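Local coordinates for conserved hypothetical protein (Sulfolobus solfataricus, PDB 2FNA) that binds ADP and, as an archaeal AAA+ ATPase, probably hydrolyses ATP, with a probable winged-helix domain of a kind often found in DNA-binding proteins, at residues T266-F278 with Y345-S357. Numbering follows the deposited sequence.
Sequences TLEYAKKLILKEF and YCPSEPLISLAFS. With EDO (1,2-ethanediol), chain G.
Ile274, a beta-branched residue of helix 266-278, packs against Leu351 and Ala355 of the C-terminal helix 350-355. Its CB lies 4.2 Å from Ala355 CB. CG2, anti to the backbone N, comes within 3.7 Å of that same methyl and reaches obliquely toward the Phe356 ring. The other branch runs through CG1 to CD1, which meets the backbone of Leu351, 3.4 Å from its O. Beta-branching suits this place, since one residue fills both directions, and Ala355 is small enough to let the main chains approach: its CA is 4.9 Å from Lys271 CA. Ala270, on the long helix, is small enough to admit Leu351 CD1, though CB to CD1 at 3.4 Å is tighter than usual carbon contact. Segments 266-278 and 350-355 cross at -81°, nearly perpendicular, with their axes 9.2 Å apart. Helix 350-355 follows the short hairpin of strands 338-340 and 345-347, the probable wing of the winged-helix domain, and packs the end of the chain back on helix 259-282. Glu349 caps it at the N-terminus, OE1 accepting from Leu351 N at 2.9 Å, while its OE2 accepts a hydrogen bond from Trp245 NE1. At one edge, Leu267 CD2 meets Leu354 CD2, and Lys271 passes its CG, CD and CE across that methyl, the bend at chi3 (-102°) setting the course of CE, and NZ then forms a salt bridge with Glu268 OE2. A serine in place of Lys271 would probably strip part of the apolar cover from Leu354 and leave the Glu268 carboxylate without its mate. Toward the other end, Phe356 directs its edge, CZ foremost, at the face of Phe278 in a T-shaped pair with planes at 75°, while Leu275 CD2 sits over a face of the Phe356 ring.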
# COMPACT_ATOMS: atom_id res chain seq x y z
N THR A 266 14.79 1.45 16.63
CA THR A 266 14.22 1.41 15.27
C THR A 266 14.32 0.02 14.68
O THR A 266 13.34 -0.52 14.15
CB THR A 266 14.94 2.38 14.32
OG1 THR A 266 14.81 3.72 14.80
CG2 THR A 266 14.31 2.30 12.93
N LEU A 267 15.51 -0.55 14.77
CA LEU A 267 15.72 -1.95 14.39
C LEU A 267 14.78 -2.91 15.08
O LEU A 267 14.20 -3.77 14.42
CB LEU A 267 17.16 -2.34 14.65
CG LEU A 267 18.17 -1.58 13.78
CD1 LEU A 267 19.57 -2.10 14.08
CD2 LEU A 267 17.87 -1.71 12.31
N GLU A 268 14.58 -2.77 16.39
CA GLU A 268 13.71 -3.73 17.09
C GLU A 268 12.24 -3.55 16.70
O GLU A 268 11.51 -4.54 16.55
CB GLU A 268 13.89 -3.68 18.62
CG GLU A 268 15.32 -3.91 19.11
CD GLU A 268 15.99 -5.20 18.58
OE1 GLU A 268 15.31 -6.26 18.54
OE2 GLU A 268 17.20 -5.14 18.22
N TYR A 269 11.81 -2.29 16.53
CA TYR A 269 10.47 -1.98 16.06
C TYR A 269 10.24 -2.50 14.64
O TYR A 269 9.21 -3.12 14.36
CB TYR A 269 10.17 -0.46 16.15
CG TYR A 269 8.96 0.00 15.35
CD1 TYR A 269 7.66 -0.34 15.73
CD2 TYR A 269 9.10 0.80 14.22
CE1 TYR A 269 6.55 0.06 14.99
CE2 TYR A 269 8.01 1.23 13.49
CZ TYR A 269 6.74 0.85 13.88
OH TYR A 269 5.65 1.27 13.14
N ALA A 270 11.20 -2.24 13.73
CA ALA A 270 11.14 -2.79 12.37
C ALA A 270 11.01 -4.30 12.37
O ALA A 270 10.12 -4.84 11.72
CB ALA A 270 12.38 -2.39 11.58
N LYS A 271 11.84 -4.99 13.13
CA LYS A 271 11.83 -6.46 13.13
C LYS A 271 10.48 -7.00 13.57
O LYS A 271 9.96 -7.93 12.98
CB LYS A 271 12.93 -7.02 14.03
CG LYS A 271 14.33 -6.89 13.44
CD LYS A 271 15.41 -7.45 14.40
CE LYS A 271 16.16 -6.35 15.16
NZ LYS A 271 17.06 -6.93 16.20
N LYS A 272 9.92 -6.42 14.61
CA LYS A 272 8.60 -6.82 15.13
C LYS A 272 7.52 -6.61 14.08
O LYS A 272 6.71 -7.50 13.78
CB LYS A 272 8.26 -6.03 16.39
CG LYS A 272 8.57 -6.76 17.70
CD LYS A 272 8.27 -5.87 18.91
N LEU A 273 7.52 -5.41 13.50
CA LEU A 273 6.53 -5.12 12.48
C LEU A 273 6.70 -5.99 11.24
O LEU A 273 5.74 -6.57 10.77
CB LEU A 273 6.56 -3.64 12.14
CG LEU A 273 5.41 -3.17 11.24
CD1 LEU A 273 4.07 -3.52 11.81
CD2 LEU A 273 5.54 -1.63 11.06
N ILE A 274 7.92 -6.15 10.74
CA ILE A 274 8.14 -7.02 9.58
C ILE A 274 7.67 -8.46 9.81
O ILE A 274 7.03 -9.05 8.95
CB ILE A 274 9.61 -7.00 9.15
CG1 ILE A 274 9.94 -5.64 8.53
CG2 ILE A 274 9.94 -8.18 8.17
CD1 ILE A 274 11.37 -5.22 8.62
N LEU A 275 7.99 -9.03 10.96
CA LEU A 275 7.62 -10.43 11.25
C LEU A 275 6.10 -10.61 11.47
O LEU A 275 5.55 -11.66 11.17
CB LEU A 275 8.39 -10.92 12.48
CG LEU A 275 9.91 -11.10 12.30
CD1 LEU A 275 10.58 -11.54 13.59
CD2 LEU A 275 10.21 -12.07 11.22
N LYS A 276 5.44 -9.57 11.97
CA LYS A 276 3.99 -9.59 12.05
C LYS A 276 3.37 -9.58 10.65
O LYS A 276 2.40 -10.29 10.37
CB LYS A 276 3.48 -8.40 12.85
CG LYS A 276 2.01 -8.53 13.23
CD LYS A 276 1.38 -7.20 13.51
CE LYS A 276 0.01 -7.39 14.13
NZ LYS A 276 -0.76 -8.50 13.48
N GLU A 277 3.93 -8.75 9.77
CA GLU A 277 3.53 -8.71 8.37
C GLU A 277 3.83 -10.04 7.65
O GLU A 277 3.11 -10.44 6.73
CB GLU A 277 4.24 -7.54 7.68
CG GLU A 277 3.67 -6.19 8.12
CD GLU A 277 4.43 -5.01 7.62
OE1 GLU A 277 5.55 -5.17 7.06
OE2 GLU A 277 3.93 -3.88 7.80
N PHE A 278 4.89 -10.72 8.04
CA PHE A 278 5.12 -12.02 7.45
C PHE A 278 4.05 -13.01 7.91
O PHE A 278 3.67 -13.88 7.15
CB PHE A 278 6.50 -12.55 7.78
CG PHE A 278 6.98 -13.58 6.81
CD1 PHE A 278 7.13 -13.25 5.47
CD2 PHE A 278 7.27 -14.87 7.21
CE1 PHE A 278 7.58 -14.17 4.56
CE2 PHE A 278 7.72 -15.79 6.29
CZ PHE A 278 7.88 -15.42 4.96
N TYR A 345 18.11 -13.63 -5.73
CA TYR A 345 16.91 -13.12 -5.06
C TYR A 345 17.36 -12.39 -3.80
O TYR A 345 18.17 -12.92 -3.03
CB TYR A 345 15.98 -14.27 -4.67
CG TYR A 345 15.43 -15.09 -5.81
CD1 TYR A 345 16.16 -16.15 -6.34
CD2 TYR A 345 14.17 -14.84 -6.33
CE1 TYR A 345 15.65 -16.93 -7.39
CE2 TYR A 345 13.65 -15.61 -7.38
CZ TYR A 345 14.39 -16.65 -7.90
OH TYR A 345 13.88 -17.41 -8.93
N CYS A 346 16.82 -11.20 -3.58
CA CYS A 346 17.16 -10.39 -2.42
C CYS A 346 15.91 -9.93 -1.71
O CYS A 346 14.92 -9.64 -2.39
CB CYS A 346 17.94 -9.14 -2.84
SG CYS A 346 19.42 -9.50 -3.85
N PRO A 347 15.96 -9.82 -0.36
CA PRO A 347 14.88 -9.17 0.36
C PRO A 347 14.69 -7.79 -0.23
O PRO A 347 15.66 -7.20 -0.67
CB PRO A 347 15.40 -9.10 1.79
CG PRO A 347 16.29 -10.32 1.88
CD PRO A 347 17.01 -10.26 0.57
N SER A 348 13.45 -7.31 -0.27
CA SER A 348 13.15 -6.11 -0.99
C SER A 348 13.66 -4.82 -0.31
O SER A 348 13.66 -3.76 -0.92
CB SER A 348 11.65 -6.09 -1.23
OG SER A 348 10.97 -6.14 0.01
N GLU A 349 14.05 -4.89 0.95
CA GLU A 349 14.76 -3.80 1.63
C GLU A 349 15.60 -4.36 2.83
O GLU A 349 15.35 -5.45 3.30
CB GLU A 349 13.78 -2.69 2.06
CG GLU A 349 12.77 -3.07 3.13
CD GLU A 349 13.18 -2.68 4.56
OE1 GLU A 349 14.26 -2.05 4.78
OE2 GLU A 349 12.40 -3.02 5.46
N PRO A 350 16.62 -3.62 3.27
CA PRO A 350 17.61 -4.10 4.23
C PRO A 350 17.07 -4.62 5.54
O PRO A 350 17.61 -5.56 6.10
CB PRO A 350 18.43 -2.86 4.51
CG PRO A 350 18.29 -2.06 3.29
CD PRO A 350 16.94 -2.26 2.83
N LEU A 351 16.02 -4.03 6.07
CA LEU A 351 15.54 -4.52 7.34
C LEU A 351 14.72 -5.82 7.26
O LEU A 351 14.54 -6.52 8.26
CB LEU A 351 14.80 -3.41 8.07
CG LEU A 351 15.61 -2.16 8.38
CD1 LEU A 351 14.96 -1.39 9.52
CD2 LEU A 351 17.09 -2.48 8.69
N ILE A 352 14.26 -6.17 6.06
CA ILE A 352 13.72 -7.51 5.85
C ILE A 352 14.85 -8.56 5.90
O ILE A 352 14.67 -9.65 6.44
CB ILE A 352 12.96 -7.63 4.54
CG1 ILE A 352 11.77 -6.69 4.54
CG2 ILE A 352 12.48 -9.05 4.34
CD1 ILE A 352 10.99 -6.72 3.28
N SER A 353 16.02 -8.23 5.34
CA SER A 353 17.19 -9.10 5.53
C SER A 353 17.45 -9.26 7.00
O SER A 353 17.58 -10.37 7.49
CB SER A 353 18.44 -8.50 4.88
OG SER A 353 18.12 -8.07 3.57
N LEU A 354 17.52 -8.14 7.70
CA LEU A 354 17.83 -8.16 9.11
C LEU A 354 16.84 -9.03 9.89
O LEU A 354 17.25 -9.81 10.72
CB LEU A 354 17.82 -6.75 9.68
CG LEU A 354 18.30 -6.65 11.12
CD1 LEU A 354 19.81 -6.73 11.12
CD2 LEU A 354 17.81 -5.36 11.78
N ALA A 355 15.55 -8.86 9.61
CA ALA A 355 14.50 -9.55 10.34
C ALA A 355 14.61 -11.05 10.27
O ALA A 355 14.23 -11.73 11.21
CB ALA A 355 13.12 -9.11 9.85
N PHE A 356 15.17 -11.57 9.18
CA PHE A 356 15.33 -13.01 9.02
C PHE A 356 16.79 -13.47 9.19
O PHE A 356 17.15 -14.55 8.75
CB PHE A 356 14.79 -13.48 7.65
CG PHE A 356 13.32 -13.25 7.46
CD1 PHE A 356 12.40 -14.20 7.90
CD2 PHE A 356 12.84 -12.11 6.86
CE1 PHE A 356 11.04 -13.99 7.75
CE2 PHE A 356 11.47 -11.89 6.70
CZ PHE A 356 10.58 -12.83 7.14
N SER A 357 17.60 -12.66 9.86
CA SER A 357 19.05 -12.90 9.98
C SER A 357 19.39 -13.65 11.25
O SER A 357 20.51 -14.15 11.37
CB SER A 357 19.80 -11.57 10.00
OG SER A 357 19.56 -10.85 8.81
OXT SER A 357 18.57 -13.74 12.17
C1 EDO G . 6.60 3.52 9.69
O1 EDO G . 5.87 2.28 9.85
C2 EDO G . 6.95 4.12 11.06
O2 EDO G . 6.56 5.49 11.11